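Local coordinates for protein short-chain-enoyl-CoA hydratase (PDB 5Z7R) that catalyses the reversible hydration of crotonyl-CoA and hexenoyl-CoA, but of no longer-chain analogues, as a short-chain enoyl-CoA hydratase of butanoate metabolism, at residues 1-9 and 32-43; 17-28 and 54-65. All coordinates share one frame; numbering follows the deposited sequence.

Contact 1. Residues 1-9 and 32-43; sequences MELNNVILE and TLKEMDYVIGEI
Strand 6-9 runs nearly parallel to helix 32-43, their axes 13° apart and 9.3 Å away at closest approach, while residues 1-5 wrap round one flank of the helix. Glu35 holds that wrap. The Glu35 chain stretches out straight to its carboxylate, and one carboxylate oxygen meets two successive backbone amides. Asn5 N gives OE1 of Glu35 a nearly straight bond of 3.0 Å, on the syn side of the carboxylate. Asn4 N also reaches OE1 of Glu35, but this second bond is bent and weak.

Much of the rest is apolar packing. The CB of Met1 sits over one face of the Tyr38 ring, 3.8 Å from its centroid, a CH-pi contact. SD of Met1 lies oblique to the same ring, 4.7 Å from its centroid, a Met-aromatic contact. The extended Met1 chain carries CE on to CG of Glu35. Leu3 turns its CD2 to CD1 of Tyr38 at 3.8 Å. CG2 of Val6 meets CE of Met36 at 3.8 Å. Two kinks in the Met36 chain (chi2 58°, chi3 51°) bring its methyl back toward the strand. Leu8 CD1 packs on CD1 of Ile43 at 3.9 Å. Val39 and Ile43 of the helix also reach Val17 of strand 14-19, so helix 30-45 packs on one face of the sheet, over its first two strands.

The buried Glu35 carboxylate thus accepts from main-chain N-H groups, which would probably stabilise its negative charge and fix the bend at Asn4 and Asn5.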
# COMPACT_ATOMS: atom_id res chain seq x y z
N MET A 1 0.11 -3.33 -39.55
CA MET A 1 0.33 -4.79 -39.33
C MET A 1 -0.86 -5.59 -39.87
O MET A 1 -2.00 -5.11 -39.85
CB MET A 1 0.54 -5.09 -37.83
CG MET A 1 1.43 -6.28 -37.56
SD MET A 1 1.21 -6.96 -35.91
CE MET A 1 2.41 -8.30 -35.92
N GLU A 2 -0.59 -6.80 -40.35
CA GLU A 2 -1.62 -7.67 -40.89
C GLU A 2 -1.62 -8.96 -40.06
O GLU A 2 -0.55 -9.45 -39.68
CB GLU A 2 -1.40 -7.90 -42.40
CG GLU A 2 -2.45 -8.77 -43.09
CD GLU A 2 -2.00 -10.22 -43.21
OE1 GLU A 2 -2.59 -11.08 -42.51
OE2 GLU A 2 -1.06 -10.49 -43.98
N LEU A 3 -2.81 -9.50 -39.77
CA LEU A 3 -3.02 -10.42 -38.64
C LEU A 3 -3.35 -11.81 -39.09
O LEU A 3 -4.29 -11.98 -39.86
CB LEU A 3 -4.20 -9.92 -37.82
CG LEU A 3 -4.15 -8.46 -37.36
CD1 LEU A 3 -5.48 -8.07 -36.74
CD2 LEU A 3 -3.01 -8.28 -36.39
N ASN A 4 -2.63 -12.82 -38.61
CA ASN A 4 -3.03 -14.19 -38.94
C ASN A 4 -3.10 -15.17 -37.77
O ASN A 4 -3.13 -16.39 -37.96
CB ASN A 4 -2.21 -14.74 -40.13
CG ASN A 4 -0.72 -14.69 -39.89
OD1 ASN A 4 -0.00 -13.86 -40.47
ND2 ASN A 4 -0.23 -15.58 -39.05
N ASN A 5 -3.16 -14.63 -36.55
CA ASN A 5 -3.54 -15.40 -35.34
C ASN A 5 -4.80 -14.82 -34.64
O ASN A 5 -5.44 -15.49 -33.82
CB ASN A 5 -2.35 -15.48 -34.36
CG ASN A 5 -1.25 -16.44 -34.81
OD1 ASN A 5 -1.45 -17.26 -35.69
ND2 ASN A 5 -0.09 -16.35 -34.18
N VAL A 6 -5.18 -13.60 -35.02
CA VAL A 6 -6.21 -12.83 -34.35
C VAL A 6 -7.14 -12.10 -35.30
O VAL A 6 -6.69 -11.27 -36.08
CB VAL A 6 -5.55 -11.76 -33.46
CG1 VAL A 6 -6.60 -10.97 -32.66
CG2 VAL A 6 -4.52 -12.43 -32.57
N ILE A 7 -8.43 -12.35 -35.21
CA ILE A 7 -9.40 -11.65 -36.01
C ILE A 7 -9.98 -10.48 -35.24
O ILE A 7 -10.26 -10.61 -34.06
CB ILE A 7 -10.55 -12.61 -36.41
CG1 ILE A 7 -9.99 -13.86 -37.09
CG2 ILE A 7 -11.52 -11.88 -37.33
CD1 ILE A 7 -10.97 -15.00 -37.18
N LEU A 8 -10.21 -9.36 -35.90
CA LEU A 8 -10.86 -8.23 -35.26
C LEU A 8 -12.05 -7.68 -36.05
O LEU A 8 -11.86 -7.27 -37.19
CB LEU A 8 -9.86 -7.10 -35.07
CG LEU A 8 -10.47 -5.77 -34.58
CD1 LEU A 8 -10.93 -5.85 -33.13
CD2 LEU A 8 -9.50 -4.62 -34.74
N GLU A 9 -13.23 -7.61 -35.41
CA GLU A 9 -14.49 -7.20 -36.05
C GLU A 9 -15.24 -6.17 -35.23
O GLU A 9 -15.13 -6.16 -34.02
CB GLU A 9 -15.40 -8.41 -36.23
CG GLU A 9 -14.67 -9.69 -36.56
CD GLU A 9 -15.61 -10.80 -36.95
OE1 GLU A 9 -16.38 -10.63 -37.93
OE2 GLU A 9 -15.59 -11.85 -36.28
N THR A 32 1.35 -14.11 -31.51
CA THR A 32 -0.03 -13.89 -31.04
C THR A 32 -0.09 -12.74 -30.04
O THR A 32 -0.92 -11.81 -30.18
CB THR A 32 -0.61 -15.17 -30.42
OG1 THR A 32 -0.37 -16.28 -31.28
CG2 THR A 32 -2.08 -15.05 -30.21
N LEU A 33 0.80 -12.76 -29.05
CA LEU A 33 0.85 -11.67 -28.08
C LEU A 33 1.10 -10.34 -28.77
O LEU A 33 0.46 -9.32 -28.46
CB LEU A 33 1.94 -11.93 -27.07
CG LEU A 33 1.78 -13.14 -26.14
CD1 LEU A 33 3.07 -13.39 -25.38
CD2 LEU A 33 0.64 -12.95 -25.16
N LYS A 34 2.02 -10.37 -29.73
CA LYS A 34 2.35 -9.18 -30.50
C LYS A 34 1.13 -8.64 -31.25
O LYS A 34 0.81 -7.45 -31.16
CB LYS A 34 3.50 -9.49 -31.46
CG LYS A 34 4.88 -9.56 -30.79
CD LYS A 34 5.86 -8.52 -31.34
CE LYS A 34 6.33 -8.90 -32.75
NZ LYS A 34 6.88 -7.73 -33.51
N GLU A 35 0.44 -9.52 -31.97
CA GLU A 35 -0.78 -9.12 -32.68
C GLU A 35 -1.87 -8.61 -31.70
O GLU A 35 -2.62 -7.68 -32.01
CB GLU A 35 -1.28 -10.30 -33.51
CG GLU A 35 -0.36 -10.70 -34.67
CD GLU A 35 -0.82 -11.92 -35.46
OE1 GLU A 35 -2.01 -11.99 -35.87
OE2 GLU A 35 0.03 -12.81 -35.70
N MET A 36 -1.93 -9.21 -30.51
CA MET A 36 -2.94 -8.83 -29.51
C MET A 36 -2.71 -7.39 -29.09
O MET A 36 -3.65 -6.57 -29.05
CB MET A 36 -2.83 -9.76 -28.31
CG MET A 36 -4.00 -9.71 -27.35
SD MET A 36 -5.62 -10.09 -28.06
CE MET A 36 -5.20 -11.60 -28.88
N ASP A 37 -1.45 -7.08 -28.86
CA ASP A 37 -1.05 -5.73 -28.47
C ASP A 37 -1.40 -4.73 -29.56
O ASP A 37 -1.92 -3.62 -29.31
CB ASP A 37 0.44 -5.72 -28.16
CG ASP A 37 0.89 -4.44 -27.48
OD1 ASP A 37 0.26 -4.02 -26.49
OD2 ASP A 37 1.86 -3.84 -27.95
N TYR A 38 -1.16 -5.15 -30.80
CA TYR A 38 -1.52 -4.33 -31.93
C TYR A 38 -3.05 -4.12 -31.97
O TYR A 38 -3.53 -2.97 -32.15
CB TYR A 38 -0.95 -4.92 -33.25
CG TYR A 38 -1.52 -4.25 -34.48
CD1 TYR A 38 -2.71 -4.74 -35.05
CD2 TYR A 38 -0.92 -3.12 -35.05
CE1 TYR A 38 -3.27 -4.13 -36.16
CE2 TYR A 38 -1.49 -2.50 -36.16
CZ TYR A 38 -2.66 -3.02 -36.71
OH TYR A 38 -3.28 -2.46 -37.82
N VAL A 39 -3.83 -5.20 -31.77
CA VAL A 39 -5.29 -5.01 -31.91
C VAL A 39 -5.77 -4.22 -30.73
O VAL A 39 -6.65 -3.36 -30.90
CB VAL A 39 -6.17 -6.28 -32.22
CG1 VAL A 39 -5.34 -7.50 -32.63
CG2 VAL A 39 -7.16 -6.64 -31.11
N ILE A 40 -5.18 -4.44 -29.55
CA ILE A 40 -5.57 -3.64 -28.41
C ILE A 40 -5.33 -2.18 -28.75
O ILE A 40 -6.24 -1.35 -28.60
CB ILE A 40 -4.83 -4.01 -27.11
CG1 ILE A 40 -5.24 -5.41 -26.64
CG2 ILE A 40 -5.14 -3.00 -26.01
CD1 ILE A 40 -4.17 -6.15 -25.87
N GLY A 41 -4.14 -1.86 -29.26
CA GLY A 41 -3.84 -0.47 -29.63
C GLY A 41 -4.78 0.06 -30.69
O GLY A 41 -5.19 1.26 -30.68
N GLU A 42 -5.13 -0.82 -31.62
CA GLU A 42 -6.17 -0.51 -32.62
C GLU A 42 -7.51 -0.20 -31.95
O GLU A 42 -8.16 0.78 -32.30
CB GLU A 42 -6.32 -1.68 -33.60
CG GLU A 42 -6.72 -1.31 -35.02
CD GLU A 42 -5.69 -0.50 -35.78
OE1 GLU A 42 -4.48 -0.66 -35.54
OE2 GLU A 42 -6.14 0.31 -36.64
N ILE A 43 -7.94 -0.99 -30.97
CA ILE A 43 -9.22 -0.68 -30.30
C ILE A 43 -9.09 0.60 -29.48
O ILE A 43 -10.03 1.40 -29.40
CB ILE A 43 -9.70 -1.84 -29.42
CG1 ILE A 43 -10.10 -3.01 -30.32
CG2 ILE A 43 -10.86 -1.41 -28.50
CD1 ILE A 43 -9.87 -4.38 -29.70

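Contact 2. Residues 17-28 and 54-65; sequences VTINRPKALNAL and LTGAGEKSFVAG
Asn26 reaches from the turn of residues 24-27 into the loop of residues 57-62. Its CB lies 3.1 Å from O of Phe62. With chi1 at -60°, CG stands beside the backbone N, 3.7 Å from N of Ala57. OD1 turns back to its own segment and accepts from N of Arg21 at 2.8 Å. ND2 gives a bond of 3.1 Å to O of Ala57, which lies in the amide plane and is met on a lone pair. A weaker, bent bond runs from ND2 to O of Ser61. The amide therefore ties the backbone at Arg21 to Ala57 and, weakly, to Ser61.

Strands 14-19 and 51-56 are parallel neighbours in the sheet, the two strands of a beta-alpha-beta unit whose crossover is helix 30-45. This belongs to the crotonase fold. Thr55 N bonds to O of Val17 at 2.8 Å, and O of Thr55 accepts from Ile19 N. Thr18 and Thr55 lie side by side on one face, while Thr55 OG1 bonds onward to Ala103.

Past the corner at Phe62 two more backbone bonds join the segments. Ala64 N bonds to O of Leu25, and Leu28 N to O of Gly65 at 2.9 Å and 174°. CG1 of Val63 packs on CG of Leu28 at 3.6 Å. CG2 of Val63 meets CD1 of Ile19, the two side chains crossing at about a right angle.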
# COMPACT_ATOMS: atom_id res chain seq x y z
N VAL A 17 -12.97 -9.79 -30.63
CA VAL A 17 -11.61 -10.14 -30.91
C VAL A 17 -11.60 -11.61 -30.68
O VAL A 17 -12.07 -12.08 -29.65
CB VAL A 17 -10.65 -9.42 -29.97
CG1 VAL A 17 -9.21 -9.84 -30.19
CG2 VAL A 17 -10.76 -7.91 -30.14
N THR A 18 -11.09 -12.35 -31.65
CA THR A 18 -11.14 -13.80 -31.58
C THR A 18 -9.76 -14.29 -31.83
O THR A 18 -9.18 -14.01 -32.88
CB THR A 18 -12.06 -14.43 -32.66
OG1 THR A 18 -13.40 -13.91 -32.56
CG2 THR A 18 -12.10 -15.88 -32.51
N ILE A 19 -9.22 -15.04 -30.89
CA ILE A 19 -7.96 -15.69 -31.15
C ILE A 19 -8.26 -16.94 -31.94
O ILE A 19 -9.11 -17.74 -31.55
CB ILE A 19 -7.20 -16.04 -29.87
CG1 ILE A 19 -6.67 -14.74 -29.26
CG2 ILE A 19 -6.06 -16.99 -30.19
CD1 ILE A 19 -6.62 -14.77 -27.76
N ASN A 20 -7.52 -17.10 -33.05
CA ASN A 20 -7.84 -18.08 -34.08
C ASN A 20 -6.62 -18.88 -34.50
O ASN A 20 -6.04 -18.60 -35.54
CB ASN A 20 -8.46 -17.31 -35.25
CG ASN A 20 -8.87 -18.21 -36.41
OD1 ASN A 20 -9.00 -19.44 -36.29
ND2 ASN A 20 -9.06 -17.59 -37.56
N ARG A 21 -6.21 -19.85 -33.68
CA ARG A 21 -5.22 -20.86 -34.07
C ARG A 21 -5.82 -22.23 -33.81
O ARG A 21 -5.36 -22.95 -32.92
CB ARG A 21 -3.89 -20.71 -33.32
CG ARG A 21 -3.07 -19.48 -33.71
CD ARG A 21 -1.78 -19.43 -32.88
NE ARG A 21 -0.91 -20.61 -33.04
CZ ARG A 21 -0.03 -21.06 -32.14
NH1 ARG A 21 0.11 -20.46 -30.96
NH2 ARG A 21 0.72 -22.13 -32.41
N PRO A 22 -6.83 -22.60 -34.63
CA PRO A 22 -7.70 -23.76 -34.45
C PRO A 22 -6.94 -25.03 -34.19
O PRO A 22 -7.31 -25.79 -33.29
CB PRO A 22 -8.44 -23.87 -35.79
CG PRO A 22 -8.49 -22.46 -36.29
CD PRO A 22 -7.16 -21.88 -35.88
N LYS A 23 -5.88 -25.24 -34.95
CA LYS A 23 -5.06 -26.43 -34.81
C LYS A 23 -4.18 -26.39 -33.57
O LYS A 23 -3.78 -27.44 -33.06
CB LYS A 23 -4.23 -26.63 -36.08
CG LYS A 23 -5.12 -26.94 -37.28
CD LYS A 23 -4.42 -26.74 -38.62
CE LYS A 23 -5.44 -26.63 -39.75
NZ LYS A 23 -4.83 -26.00 -40.96
N ALA A 24 -3.88 -25.19 -33.07
CA ALA A 24 -3.07 -25.05 -31.86
C ALA A 24 -3.95 -24.85 -30.61
O ALA A 24 -3.43 -24.60 -29.53
CB ALA A 24 -2.09 -23.90 -32.01
N LEU A 25 -5.26 -24.98 -30.77
CA LEU A 25 -6.17 -24.83 -29.66
C LEU A 25 -6.14 -23.38 -29.18
O LEU A 25 -6.25 -23.11 -27.98
CB LEU A 25 -5.80 -25.79 -28.50
CG LEU A 25 -5.92 -27.26 -28.86
CD1 LEU A 25 -5.12 -28.14 -27.91
CD2 LEU A 25 -7.40 -27.69 -28.92
N ASN A 26 -6.00 -22.46 -30.13
CA ASN A 26 -5.83 -21.04 -29.86
C ASN A 26 -4.71 -20.63 -28.88
O ASN A 26 -4.79 -19.55 -28.25
CB ASN A 26 -7.15 -20.48 -29.40
CG ASN A 26 -8.21 -20.65 -30.44
OD1 ASN A 26 -8.05 -20.19 -31.56
ND2 ASN A 26 -9.31 -21.30 -30.08
N ALA A 27 -3.66 -21.46 -28.79
CA ALA A 27 -2.54 -21.18 -27.87
C ALA A 27 -1.81 -19.88 -28.19
O ALA A 27 -1.82 -19.38 -29.34
CB ALA A 27 -1.54 -22.32 -27.82
N LEU A 28 -1.20 -19.33 -27.15
CA LEU A 28 -0.47 -18.07 -27.24
C LEU A 28 1.00 -18.32 -27.50
O LEU A 28 1.64 -19.12 -26.83
CB LEU A 28 -0.58 -17.30 -25.94
CG LEU A 28 -1.99 -17.01 -25.48
CD1 LEU A 28 -1.97 -16.50 -24.05
CD2 LEU A 28 -2.66 -16.02 -26.43
N LEU A 54 -13.82 -10.84 -26.09
CA LEU A 54 -12.70 -11.62 -26.43
C LEU A 54 -13.18 -12.99 -26.42
O LEU A 54 -13.75 -13.43 -25.42
CB LEU A 54 -11.62 -11.49 -25.36
CG LEU A 54 -10.38 -12.34 -25.55
CD1 LEU A 54 -9.70 -12.02 -26.88
CD2 LEU A 54 -9.44 -12.14 -24.36
N THR A 55 -12.89 -13.72 -27.47
CA THR A 55 -13.10 -15.15 -27.40
C THR A 55 -12.09 -15.88 -28.24
O THR A 55 -11.26 -15.26 -28.89
CB THR A 55 -14.52 -15.52 -27.87
OG1 THR A 55 -14.81 -16.86 -27.47
CG2 THR A 55 -14.64 -15.33 -29.42
N GLY A 56 -12.15 -17.20 -28.16
CA GLY A 56 -11.39 -18.09 -29.03
C GLY A 56 -12.25 -18.59 -30.18
O GLY A 56 -13.42 -18.23 -30.30
N ALA A 57 -11.66 -19.42 -31.04
CA ALA A 57 -12.32 -19.94 -32.23
C ALA A 57 -12.61 -21.43 -32.13
O ALA A 57 -11.88 -22.21 -31.48
CB ALA A 57 -11.48 -19.67 -33.47
N GLY A 58 -13.69 -21.81 -32.80
CA GLY A 58 -14.14 -23.19 -32.74
C GLY A 58 -14.83 -23.41 -31.42
O GLY A 58 -15.15 -22.44 -30.67
N GLU A 59 -15.05 -24.68 -31.15
CA GLU A 59 -15.88 -25.13 -30.05
C GLU A 59 -15.09 -25.94 -29.05
O GLU A 59 -15.66 -26.42 -28.08
CB GLU A 59 -17.08 -26.01 -30.55
CG GLU A 59 -17.84 -25.46 -31.76
CD GLU A 59 -18.54 -24.14 -31.48
OE1 GLU A 59 -19.16 -24.04 -30.39
OE2 GLU A 59 -18.48 -23.21 -32.35
N LYS A 60 -13.80 -26.14 -29.26
CA LYS A 60 -13.04 -26.83 -28.25
C LYS A 60 -12.31 -25.86 -27.28
O LYS A 60 -12.21 -26.15 -26.07
CB LYS A 60 -12.07 -27.83 -28.86
CG LYS A 60 -11.66 -28.91 -27.86
CD LYS A 60 -10.96 -30.13 -28.46
CE LYS A 60 -11.10 -31.35 -27.54
NZ LYS A 60 -10.01 -32.35 -27.70
N SER A 61 -11.82 -24.72 -27.78
CA SER A 61 -10.86 -23.89 -27.00
C SER A 61 -11.11 -22.42 -26.97
O SER A 61 -11.41 -21.80 -28.00
CB SER A 61 -9.41 -24.06 -27.47
OG SER A 61 -8.65 -24.84 -26.56
N PHE A 62 -10.93 -21.87 -25.77
CA PHE A 62 -10.76 -20.44 -25.61
C PHE A 62 -9.30 -20.13 -26.00
O PHE A 62 -9.06 -19.60 -27.07
CB PHE A 62 -11.11 -20.01 -24.18
CG PHE A 62 -10.84 -18.56 -23.91
CD1 PHE A 62 -11.62 -17.57 -24.49
CD2 PHE A 62 -9.79 -18.19 -23.09
CE1 PHE A 62 -11.36 -16.25 -24.24
CE2 PHE A 62 -9.52 -16.88 -22.85
CZ PHE A 62 -10.31 -15.90 -23.41
N VAL A 63 -8.40 -20.39 -25.09
CA VAL A 63 -6.99 -20.38 -25.35
C VAL A 63 -6.41 -21.52 -24.53
O VAL A 63 -6.49 -21.50 -23.33
CB VAL A 63 -6.40 -19.02 -24.97
CG1 VAL A 63 -4.90 -19.02 -25.02
CG2 VAL A 63 -6.97 -17.91 -25.82
N ALA A 64 -5.84 -22.51 -25.18
CA ALA A 64 -5.19 -23.58 -24.47
C ALA A 64 -3.70 -23.33 -24.30
O ALA A 64 -2.90 -23.81 -25.06
CB ALA A 64 -5.44 -24.90 -25.15
N GLY A 65 -3.32 -22.59 -23.28
CA GLY A 65 -1.92 -22.42 -22.96
C GLY A 65 -1.06 -21.54 -23.83
O GLY A 65 -1.53 -20.72 -24.58

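Both contacts reach the same sheet, where strands 6-11 and 14-19 are neighbours; their centres are 14 Å apart. Their segments alternate along the chain: strand 6-11 pairs antiparallel with strand 14-19, and helix 30-45 follows. Backbone bonds probably join them directly, from Asn20 N to Asn5 O at 2.7 Å and from Ile7 N to Thr18 O at 3.0 Å. Met36 of contact 1 touches Ile19 of contact 2. Contact 2 lies nearer the active site, whose residues are inferred by similarity. Leu28 is about 7 Å from Glu114, side chain to side chain, and Gly65 about 7 Å from the side chain of Glu134. In contact 1, Met36 is about 11 Å from Glu114, side chain to side chain.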